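Local coordinates for protein Non-heme chloroperoxidase CPO-A1 (Streptomyces aureofaciens, PDB 1A8Q) that halogenates organic compounds without haem, can brominate, and may be the chlorinating enzyme of 7-chlorotetracycline biosynthesis, at residues 110-115 and 211-216; 72-77 and 104-109; 46-51 and 83-88; 40-45 and 267-272. All blocks are in the same frame, centred on the assembly; numbering follows the deposited sequence.

Interaction 1 of 4, residues 110-115 and 211-216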
# COMPACT_ATOMS: atom_id res chain seq x y z
N GLY A 110 2.52 -2.32 -20.00
CA GLY A 110 3.64 -2.70 -20.86
C GLY A 110 4.91 -3.07 -20.12
O GLY A 110 5.65 -3.98 -20.53
N ARG A 111 5.16 -2.43 -18.97
CA ARG A 111 6.37 -2.75 -18.19
C ARG A 111 6.12 -3.81 -17.14
O ARG A 111 7.03 -4.15 -16.36
CB ARG A 111 6.83 -1.47 -17.44
CG ARG A 111 7.42 -0.39 -18.30
CD ARG A 111 7.94 0.79 -17.46
NE ARG A 111 8.56 1.77 -18.34
CZ ARG A 111 9.76 1.78 -18.85
NH1 ARG A 111 10.65 0.84 -18.59
NH2 ARG A 111 10.08 2.82 -19.63
N LEU A 112 4.90 -4.32 -17.04
CA LEU A 112 4.55 -5.16 -15.92
C LEU A 112 4.36 -6.63 -16.27
O LEU A 112 3.81 -6.99 -17.32
CB LEU A 112 3.24 -4.71 -15.24
CG LEU A 112 3.09 -3.22 -14.93
CD1 LEU A 112 1.77 -2.95 -14.24
CD2 LEU A 112 4.27 -2.78 -14.04
N ARG A 113 4.74 -7.46 -15.32
CA ARG A 113 4.50 -8.89 -15.40
C ARG A 113 3.27 -9.26 -14.60
O ARG A 113 2.44 -10.08 -15.05
CB ARG A 113 5.70 -9.66 -14.84
CG ARG A 113 5.41 -11.18 -14.87
CD ARG A 113 6.76 -11.85 -14.63
NE ARG A 113 6.80 -13.20 -15.09
CZ ARG A 113 7.88 -13.86 -15.50
NH1 ARG A 113 9.08 -13.31 -15.55
NH2 ARG A 113 7.65 -15.11 -15.90
N SER A 114 3.16 -8.77 -13.36
CA SER A 114 2.09 -9.20 -12.47
C SER A 114 1.94 -8.16 -11.32
O SER A 114 2.75 -7.24 -11.26
CB SER A 114 2.35 -10.58 -11.87
OG SER A 114 3.67 -10.58 -11.27
N ALA A 115 0.92 -8.36 -10.51
CA ALA A 115 0.61 -7.39 -9.44
C ALA A 115 0.06 -8.09 -8.23
O ALA A 115 -0.52 -9.17 -8.27
CB ALA A 115 -0.47 -6.41 -9.92
N PHE A 211 -6.86 -4.24 -15.96
CA PHE A 211 -5.76 -5.16 -15.62
C PHE A 211 -5.79 -6.32 -16.63
O PHE A 211 -6.90 -6.76 -16.97
CB PHE A 211 -5.95 -5.70 -14.22
CG PHE A 211 -5.43 -4.83 -13.08
CD1 PHE A 211 -5.82 -3.53 -12.97
CD2 PHE A 211 -4.62 -5.41 -12.11
CE1 PHE A 211 -5.36 -2.73 -11.91
CE2 PHE A 211 -4.15 -4.63 -11.05
CZ PHE A 211 -4.53 -3.30 -10.96
N ASP A 212 -4.64 -6.73 -17.10
CA ASP A 212 -4.57 -7.86 -18.02
C ASP A 212 -3.34 -8.70 -17.68
O ASP A 212 -2.62 -9.18 -18.56
CB ASP A 212 -4.54 -7.33 -19.45
CG ASP A 212 -3.38 -6.45 -19.83
OD1 ASP A 212 -2.57 -6.04 -18.95
OD2 ASP A 212 -3.18 -6.15 -21.03
N ILE A 213 -2.91 -8.59 -16.42
CA ILE A 213 -1.75 -9.34 -15.92
C ILE A 213 -2.19 -10.15 -14.72
O ILE A 213 -3.17 -9.78 -14.07
CB ILE A 213 -0.62 -8.38 -15.47
CG1 ILE A 213 -1.15 -7.36 -14.45
CG2 ILE A 213 -0.02 -7.68 -16.69
CD1 ILE A 213 -0.05 -6.43 -13.94
N PRO A 214 -1.52 -11.25 -14.37
CA PRO A 214 -1.89 -12.06 -13.23
C PRO A 214 -1.88 -11.16 -11.98
O PRO A 214 -0.91 -10.42 -11.88
CB PRO A 214 -0.82 -13.14 -13.13
CG PRO A 214 -0.15 -13.14 -14.45
CD PRO A 214 -0.39 -11.82 -15.13
N THR A 215 -2.85 -11.33 -11.11
CA THR A 215 -2.95 -10.46 -9.96
C THR A 215 -3.33 -11.30 -8.77
O THR A 215 -4.24 -12.14 -8.85
CB THR A 215 -4.04 -9.37 -10.19
OG1 THR A 215 -3.65 -8.54 -11.30
CG2 THR A 215 -4.14 -8.55 -8.91
N LEU A 216 -2.61 -11.16 -7.67
CA LEU A 216 -2.93 -11.81 -6.43
C LEU A 216 -3.49 -10.79 -5.45
O LEU A 216 -2.85 -9.76 -5.25
CB LEU A 216 -1.64 -12.39 -5.81
CG LEU A 216 -1.78 -12.99 -4.42
CD1 LEU A 216 -2.67 -14.21 -4.34
CD2 LEU A 216 -0.37 -13.36 -3.90
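Ala115 and Thr215 form a parallel bridge in two neighbouring strands. Ala115 N donates to Pro214 O at 3.1 Å, and Leu216 N returns a bond to Ala115 O at 2.9 Å, holding both its backbone polar atoms. Proline suits the position before Thr215 because only its carbonyl is needed there.

The tight part lies beside the methyl of Ala115 and is built by Ile213. Its chi1 of 54° sets CG1 between the backbone N and the carbonyl carbon, and the extended chi2 (178°) carries CD1 on to Ala115 CB at 4.0 Å and Leu112 CB at 3.9 Å; the Ile213 and Leu112 side chains cross obliquely. The small methyl of Ala115 also meets Phe211 CE2 at 4.2 Å, and that ring continues onto Leu100 and Val104 of helix 96-107. These strands, 112-118 and 215-220, are adjacent parallel members of the central sheet of the alpha/beta hydrolase fold, and the apolar cluster lies between the sheet and that helix. Thr215 OG1 is satisfied locally by Ile213 O at 3.1 Å.

Toward Arg113 and Pro214 the contact is nearer solvent and made by backbone oxygens against carbon rather than by interlocked side chains. Pro214 CD rests 3.3 Å from Arg113 O, while Arg113 turns its side chain to a salt bridge with Asp87. Ser114 directs its hydroxyl to Thr89, leaving CB near Pro214 O.

Interaction 2 of 4, residues 72-77 and 104-109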
# COMPACT_ATOMS: atom_id res chain seq x y z
N PHE A 72 0.50 10.43 -7.68
CA PHE A 72 1.27 9.26 -7.16
C PHE A 72 1.62 8.28 -8.28
O PHE A 72 2.74 7.77 -8.34
CB PHE A 72 0.46 8.49 -6.11
CG PHE A 72 0.08 9.32 -4.90
CD1 PHE A 72 0.89 10.36 -4.46
CD2 PHE A 72 -1.10 9.02 -4.22
CE1 PHE A 72 0.48 11.10 -3.34
CE2 PHE A 72 -1.48 9.74 -3.10
CZ PHE A 72 -0.65 10.78 -2.67
N ALA A 73 0.63 8.02 -9.16
CA ALA A 73 0.92 7.09 -10.28
C ALA A 73 1.95 7.62 -11.23
O ALA A 73 2.76 6.89 -11.81
CB ALA A 73 -0.42 6.84 -11.03
N ASP A 74 2.00 8.93 -11.52
CA ASP A 74 2.94 9.51 -12.44
C ASP A 74 4.34 9.51 -11.79
O ASP A 74 5.34 9.42 -12.49
CB ASP A 74 2.58 10.91 -12.93
CG ASP A 74 1.33 10.92 -13.80
OD1 ASP A 74 0.83 9.88 -14.20
OD2 ASP A 74 0.81 12.06 -14.05
N ASP A 75 4.38 9.75 -10.47
CA ASP A 75 5.67 9.64 -9.78
C ASP A 75 6.18 8.21 -9.89
O ASP A 75 7.37 8.05 -10.19
CB ASP A 75 5.53 10.02 -8.31
CG ASP A 75 5.30 11.52 -8.08
OD1 ASP A 75 5.40 12.35 -8.97
OD2 ASP A 75 5.03 11.83 -6.89
N LEU A 76 5.33 7.21 -9.75
CA LEU A 76 5.73 5.81 -9.92
C LEU A 76 6.20 5.59 -11.35
O LEU A 76 7.26 4.99 -11.60
CB LEU A 76 4.58 4.89 -9.51
CG LEU A 76 4.80 3.38 -9.77
CD1 LEU A 76 5.94 2.91 -8.87
CD2 LEU A 76 3.53 2.59 -9.49
N ASN A 77 5.48 6.17 -12.33
CA ASN A 77 5.92 6.05 -13.73
C ASN A 77 7.30 6.63 -13.94
O ASN A 77 8.14 6.07 -14.67
CB ASN A 77 4.91 6.72 -14.68
CG ASN A 77 5.37 6.66 -16.13
OD1 ASN A 77 5.63 7.66 -16.79
ND2 ASN A 77 5.50 5.45 -16.62
N VAL A 104 -1.86 1.50 -13.59
CA VAL A 104 -2.34 0.65 -14.72
C VAL A 104 -3.31 1.46 -15.60
O VAL A 104 -3.24 1.46 -16.85
CB VAL A 104 -2.97 -0.63 -14.18
CG1 VAL A 104 -3.74 -1.41 -15.26
CG2 VAL A 104 -1.85 -1.54 -13.64
N GLY A 105 -4.20 2.19 -14.96
CA GLY A 105 -5.22 2.96 -15.69
C GLY A 105 -4.60 4.02 -16.57
O GLY A 105 -5.09 4.28 -17.68
N ARG A 106 -3.55 4.70 -16.12
CA ARG A 106 -2.97 5.82 -16.83
C ARG A 106 -1.86 5.44 -17.78
O ARG A 106 -1.67 6.11 -18.79
CB ARG A 106 -2.36 6.89 -15.88
CG ARG A 106 -3.39 7.75 -15.19
CD ARG A 106 -2.84 8.71 -14.17
NE ARG A 106 -2.08 9.86 -14.55
CZ ARG A 106 -2.57 11.02 -15.01
NH1 ARG A 106 -3.87 11.15 -15.23
NH2 ARG A 106 -1.79 12.05 -15.29
N HIS A 107 -1.00 4.51 -17.38
CA HIS A 107 0.20 4.15 -18.11
C HIS A 107 0.18 2.77 -18.74
O HIS A 107 1.10 2.45 -19.51
CB HIS A 107 1.38 4.22 -17.09
CG HIS A 107 1.48 5.64 -16.57
ND1 HIS A 107 1.93 6.64 -17.41
CD2 HIS A 107 1.22 6.22 -15.39
CE1 HIS A 107 1.94 7.81 -16.76
NE2 HIS A 107 1.51 7.56 -15.54
N GLY A 108 -0.79 1.95 -18.39
CA GLY A 108 -0.91 0.60 -18.96
C GLY A 108 0.03 -0.41 -18.32
O GLY A 108 0.71 -0.15 -17.32
N THR A 109 0.06 -1.63 -18.89
CA THR A 109 0.81 -2.73 -18.31
C THR A 109 2.02 -3.17 -19.12
O THR A 109 2.59 -4.24 -18.83
CB THR A 109 -0.10 -3.96 -18.11
OG1 THR A 109 -0.66 -4.29 -19.42
CG2 THR A 109 -1.22 -3.66 -17.13
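Asn77 lays its side chain over one face of the His107 imidazole, with CB 3.7 Å from the ring centroid in a CH-pi contact. CG stands anti to the backbone N, and the amide beyond it stacks on the same ring with the two planes only 8° apart. The opposite face of the imidazole is met by CB of its own neighbour Arg106, offset toward the rim, so the flat ring is sandwiched. Asparagine fits here because its short chain offers both a methylene and a flat amide to the ring.

The edge of the imidazole points at Asp74. His107 NE2 donates to Asp74 OD1 at 2.8 Å, almost in the plane of the ring, while the carboxylate is turned steeply against it, 74° between planes. The same oxygen accepts from Arg106 NE at 2.9 Å, in a nearly straight bond of 172°. The two donors reach OD1 from opposite faces of the carboxylate, Arg106 on its syn side and His107 on its anti side. Arg106 also gives NH2 to Asp74 OD2 at 2.9 Å, completing a side-on, two-nitrogen salt bridge; the bend of its chain at chi3 swings NE back toward the acid. Three bonds thus fix the carboxylate.

Ala73, small enough for the helices to lie close, brings CB to 4.4 Å from Arg106 CD. Gly108, with positive phi, takes the chain out of its helix just beyond. This salt bridge and His-carboxylate hydrogen bond join helices 69-82 and 96-107 at the surface, where they pack side by side against the sheet of the alpha/beta hydrolase fold.

Interaction 3 of 4, residues 46-51 and 83-88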
# COMPACT_ATOMS: atom_id res chain seq x y z
N GLY A 46 16.44 -14.20 -5.32
CA GLY A 46 16.96 -13.87 -6.62
C GLY A 46 16.27 -12.81 -7.46
O GLY A 46 16.52 -12.66 -8.65
N TYR A 47 15.54 -11.93 -6.76
CA TYR A 47 14.89 -10.80 -7.39
C TYR A 47 15.56 -9.47 -6.97
O TYR A 47 16.40 -9.53 -6.07
CB TYR A 47 13.42 -10.70 -6.94
CG TYR A 47 12.64 -11.95 -7.39
CD1 TYR A 47 12.07 -11.97 -8.67
CD2 TYR A 47 12.45 -13.00 -6.52
CE1 TYR A 47 11.39 -13.12 -9.06
CE2 TYR A 47 11.77 -14.15 -6.92
CZ TYR A 47 11.27 -14.18 -8.20
OH TYR A 47 10.57 -15.31 -8.61
N ARG A 48 15.23 -8.45 -7.74
CA ARG A 48 15.70 -7.07 -7.40
C ARG A 48 14.51 -6.47 -6.63
O ARG A 48 13.41 -6.46 -7.19
CB ARG A 48 15.99 -6.34 -8.67
CG ARG A 48 16.44 -4.90 -8.51
CD ARG A 48 16.84 -4.29 -9.85
NE ARG A 48 17.16 -2.87 -9.68
CZ ARG A 48 17.41 -2.12 -10.76
NH1 ARG A 48 17.38 -2.66 -12.00
NH2 ARG A 48 17.70 -0.84 -10.66
N GLY A 49 14.79 -5.87 -5.47
CA GLY A 49 13.64 -5.38 -4.67
C GLY A 49 13.80 -3.87 -4.58
O GLY A 49 14.87 -3.39 -4.19
N ILE A 50 12.72 -3.15 -4.91
CA ILE A 50 12.79 -1.70 -4.89
C ILE A 50 11.62 -1.17 -4.06
O ILE A 50 10.51 -1.67 -4.16
CB ILE A 50 12.65 -1.12 -6.33
CG1 ILE A 50 13.95 -1.39 -7.11
CG2 ILE A 50 12.40 0.38 -6.36
CD1 ILE A 50 13.73 -1.47 -8.60
N ALA A 51 11.89 -0.16 -3.20
CA ALA A 51 10.74 0.38 -2.44
C ALA A 51 10.97 1.88 -2.27
O ALA A 51 11.98 2.31 -1.72
CB ALA A 51 10.56 -0.28 -1.08
N LEU A 83 14.71 4.15 -14.20
CA LEU A 83 15.46 2.91 -14.02
C LEU A 83 15.28 1.93 -15.17
O LEU A 83 15.91 0.87 -15.17
CB LEU A 83 15.03 2.25 -12.70
CG LEU A 83 15.39 3.08 -11.45
CD1 LEU A 83 14.95 2.34 -10.19
CD2 LEU A 83 16.87 3.40 -11.40
N ASP A 84 14.42 2.27 -16.11
CA ASP A 84 14.04 1.50 -17.27
C ASP A 84 13.73 0.07 -16.88
O ASP A 84 14.31 -0.91 -17.38
CB ASP A 84 15.11 1.58 -18.36
CG ASP A 84 14.56 1.08 -19.69
OD1 ASP A 84 13.34 0.89 -19.87
OD2 ASP A 84 15.43 0.86 -20.57
N LEU A 85 12.79 -0.10 -15.95
CA LEU A 85 12.44 -1.41 -15.45
C LEU A 85 11.38 -2.09 -16.32
O LEU A 85 10.44 -1.46 -16.77
CB LEU A 85 11.86 -1.28 -14.04
CG LEU A 85 12.86 -0.63 -13.05
CD1 LEU A 85 12.16 -0.51 -11.70
CD2 LEU A 85 14.10 -1.51 -12.91
N ARG A 86 11.59 -3.38 -16.56
CA ARG A 86 10.68 -4.20 -17.35
C ARG A 86 10.38 -5.50 -16.65
O ARG A 86 11.16 -5.98 -15.80
CB ARG A 86 11.36 -4.54 -18.70
CG ARG A 86 11.69 -3.33 -19.58
CD ARG A 86 10.36 -2.82 -20.12
NE ARG A 86 10.44 -1.89 -21.25
CZ ARG A 86 9.31 -1.51 -21.85
NH1 ARG A 86 8.15 -2.01 -21.45
NH2 ARG A 86 9.34 -0.64 -22.85
N ASP A 87 9.26 -6.16 -17.00
CA ASP A 87 8.87 -7.44 -16.41
C ASP A 87 8.70 -7.29 -14.91
O ASP A 87 9.11 -8.16 -14.15
CB ASP A 87 9.90 -8.52 -16.73
CG ASP A 87 9.34 -9.92 -16.88
OD1 ASP A 87 8.11 -10.08 -17.05
OD2 ASP A 87 10.10 -10.92 -16.85
N VAL A 88 8.14 -6.14 -14.52
CA VAL A 88 8.05 -5.83 -13.08
C VAL A 88 6.86 -6.46 -12.39
O VAL A 88 5.75 -6.56 -12.93
CB VAL A 88 7.93 -4.29 -12.99
CG1 VAL A 88 7.67 -3.83 -11.56
CG2 VAL A 88 9.11 -3.53 -13.59
O HOH W 1 17.97 0.11 -13.49
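Leu83 meets the other segment, 46-51, in two ways, through its side chain and through its carbonyl. Its CD1 makes an apolar contact with Ile50 CD1 at 4.3 Å, and the same methyl lies near the guanidinium of Arg48, 4.2 Å from NH2. Its O accepts from a water at 2.8 Å, and the water in turn accepts from Arg48 NH2 at 3.0 Å, lying in the guanidinium plane at its edge. One water therefore bridges the charged group to the loop, although the stronger partner of Arg48 is Asp15 on strand 10-16, with which it forms a salt bridge.

Asp84 follows with positive phi and closes helix 69-82 in a Schellman motif, its side chain directed away to Arg111. The turn it makes lets the chain leave the helix and come back toward the sheet. This is the helix-to-strand return of a beta-alpha-beta crossover in the alpha/beta hydrolase fold, running from strand 48-52 through helix 69-82 to strand 88-93.

Leu85 comes next and turns both its methyls to the strand. CD1 meets Ile50 CD1 at 3.6 Å, the two side chains reaching toward each other tip to tip. CD2 lies over one face of the Arg48 guanidinium, 3.6 Å from NH1, and the two chains cross at about a right angle. Arginine suits this place because its chain, extended from CG to NE after CG leaves anti to the backbone N (chi1 179°), carries a flat group whose face can pack on a methyl while its rim stays available to polar partners. Beyond Leu85 the chain enters strand 88-93.

Interaction 4 of 4, residues 40-45 and 267-272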
# COMPACT_ATOMS: atom_id res chain seq x y z
N LYS A 40 14.09 -8.02 1.78
CA LYS A 40 15.13 -9.04 2.01
C LYS A 40 14.65 -10.38 1.45
O LYS A 40 15.42 -11.09 0.78
CB LYS A 40 15.52 -9.15 3.49
CG LYS A 40 16.45 -10.38 3.74
CD LYS A 40 17.02 -10.34 5.15
CE LYS A 40 17.70 -11.69 5.48
NZ LYS A 40 18.84 -11.85 4.54
N ALA A 41 13.42 -10.76 1.75
CA ALA A 41 12.91 -12.06 1.28
C ALA A 41 13.03 -12.17 -0.24
O ALA A 41 13.45 -13.23 -0.72
CB ALA A 41 11.48 -12.27 1.71
N VAL A 42 12.57 -11.18 -1.01
CA VAL A 42 12.65 -11.34 -2.46
C VAL A 42 14.07 -11.27 -2.98
O VAL A 42 14.41 -12.00 -3.93
CB VAL A 42 11.72 -10.38 -3.23
CG1 VAL A 42 10.31 -10.61 -2.66
CG2 VAL A 42 12.18 -8.93 -3.10
N VAL A 43 14.96 -10.46 -2.39
CA VAL A 43 16.32 -10.40 -2.94
C VAL A 43 17.06 -11.71 -2.60
O VAL A 43 17.76 -12.22 -3.50
CB VAL A 43 17.04 -9.18 -2.36
CG1 VAL A 43 18.46 -9.08 -2.93
CG2 VAL A 43 16.28 -7.92 -2.78
N ASP A 44 16.77 -12.33 -1.48
CA ASP A 44 17.42 -13.61 -1.14
C ASP A 44 16.92 -14.72 -2.07
O ASP A 44 17.65 -15.70 -2.30
CB ASP A 44 17.18 -14.04 0.30
CG ASP A 44 18.04 -13.25 1.29
OD1 ASP A 44 19.08 -12.74 0.86
OD2 ASP A 44 17.67 -13.31 2.46
N ALA A 45 15.77 -14.56 -2.68
CA ALA A 45 15.22 -15.52 -3.63
C ALA A 45 15.62 -15.18 -5.06
O ALA A 45 15.15 -15.86 -6.00
CB ALA A 45 13.71 -15.56 -3.48
N ASP A 267 3.76 -16.74 0.39
CA ASP A 267 2.80 -16.58 -0.71
C ASP A 267 3.33 -15.73 -1.84
O ASP A 267 3.04 -15.92 -3.02
CB ASP A 267 1.44 -16.03 -0.24
CG ASP A 267 0.64 -17.08 0.49
OD1 ASP A 267 0.87 -18.31 0.23
OD2 ASP A 267 -0.22 -16.79 1.34
N LEU A 268 4.01 -14.63 -1.49
CA LEU A 268 4.60 -13.71 -2.45
C LEU A 268 5.64 -14.40 -3.30
O LEU A 268 5.63 -14.27 -4.53
CB LEU A 268 5.24 -12.50 -1.72
CG LEU A 268 5.90 -11.48 -2.64
CD1 LEU A 268 4.92 -10.84 -3.61
CD2 LEU A 268 6.57 -10.42 -1.72
N LEU A 269 6.51 -15.20 -2.66
CA LEU A 269 7.56 -15.87 -3.41
C LEU A 269 6.96 -16.94 -4.35
O LEU A 269 7.46 -17.01 -5.48
CB LEU A 269 8.58 -16.47 -2.46
CG LEU A 269 9.61 -15.50 -1.85
CD1 LEU A 269 10.54 -16.29 -0.94
CD2 LEU A 269 10.39 -14.79 -2.94
N GLU A 270 5.90 -17.57 -3.92
CA GLU A 270 5.24 -18.56 -4.81
C GLU A 270 4.65 -17.85 -6.02
O GLU A 270 4.86 -18.22 -7.18
CB GLU A 270 4.17 -19.31 -4.03
CG GLU A 270 3.39 -20.29 -4.92
CD GLU A 270 2.32 -20.96 -4.06
OE1 GLU A 270 2.67 -21.95 -3.39
OE2 GLU A 270 1.19 -20.46 -4.04
N PHE A 271 3.96 -16.71 -5.79
CA PHE A 271 3.38 -15.93 -6.85
C PHE A 271 4.39 -15.35 -7.80
O PHE A 271 4.13 -15.20 -8.99
CB PHE A 271 2.54 -14.77 -6.23
CG PHE A 271 1.76 -13.99 -7.25
CD1 PHE A 271 0.63 -14.56 -7.85
CD2 PHE A 271 2.22 -12.76 -7.71
CE1 PHE A 271 -0.03 -13.83 -8.83
CE2 PHE A 271 1.53 -12.02 -8.64
CZ PHE A 271 0.40 -12.58 -9.22
N LEU A 272 5.59 -14.94 -7.32
CA LEU A 272 6.58 -14.33 -8.18
C LEU A 272 7.11 -15.28 -9.26
O LEU A 272 7.62 -14.81 -10.26
CB LEU A 272 7.77 -13.76 -7.40
CG LEU A 272 7.39 -12.53 -6.54
CD1 LEU A 272 8.52 -12.21 -5.55
CD2 LEU A 272 7.09 -11.35 -7.44
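Val42 turns CG1 into the angle between Leu268 and Leu272, which stand one helical turn apart on the facing helix. That methyl, anti to the carbonyl carbon (chi1 -55°), lies 3.9 Å from Leu268 CD2 and 3.8 Å from Leu272 CD1. The approaches differ: the valine crosses Leu272 at about a right angle but passes Leu268 obliquely. A beta-branched residue suits this position because one methyl can serve the neighbouring helix while the side chain also packs on Phe24 of strand 21-25.

Leu269, unlike Leu268, has CG anti to the carbonyl carbon (chi1 -79°). Its CD2 faces Ala41 and, just past the helix, Ala45, whose CB it meets at 3.5 Å, a tight fit for two carbons. The same methyl is 4.2 Å from Val42 CG1 and 4.1 Å from Ala41 O. Alanine at both 41 and 45 suits a leucine reaching in toward the backbone.

Helix 36-44 and the C-terminal helix 260-272 are neighbours on one side of the central sheet of the alpha/beta hydrolase fold. Their segments cross at -40° with axes 10.5 Å apart at closest, and the meeting is almost wholly apolar, with no polar bond across it. Leu268 and Leu272 face inward as well, onto strands 21-25 and 88-93, so these leucines pack on helix and sheet together.

Toward solvent the character changes. Lys40 NZ holds Asp44 OD2 at 2.8 Å, one turn on within the same helix, in a salt bridge that uses the syn lone pair of the acid.

Along the chain, interaction 4 joins near its start and end, so the other three are nested within the loop it closes; interactions 2 and 3 cross, and both close before interaction 1 opens. Interactions 1 and 3 reach the same eight-stranded sheet, their centres about 14 Å apart, and touch through the backbone, Arg113 N to Val88 O. Interaction 2 joins helices 69-82 and 96-107, its centre about 13 Å from that of interaction 1, which it meets through Val104 and Thr109. Interactions 4 and 2 have centres about 24 Å apart, yet Phe271 packs on interaction 1. Together they tie strand to strand, helix to helix and loop to strand around the sheet that carries the catalytic triad.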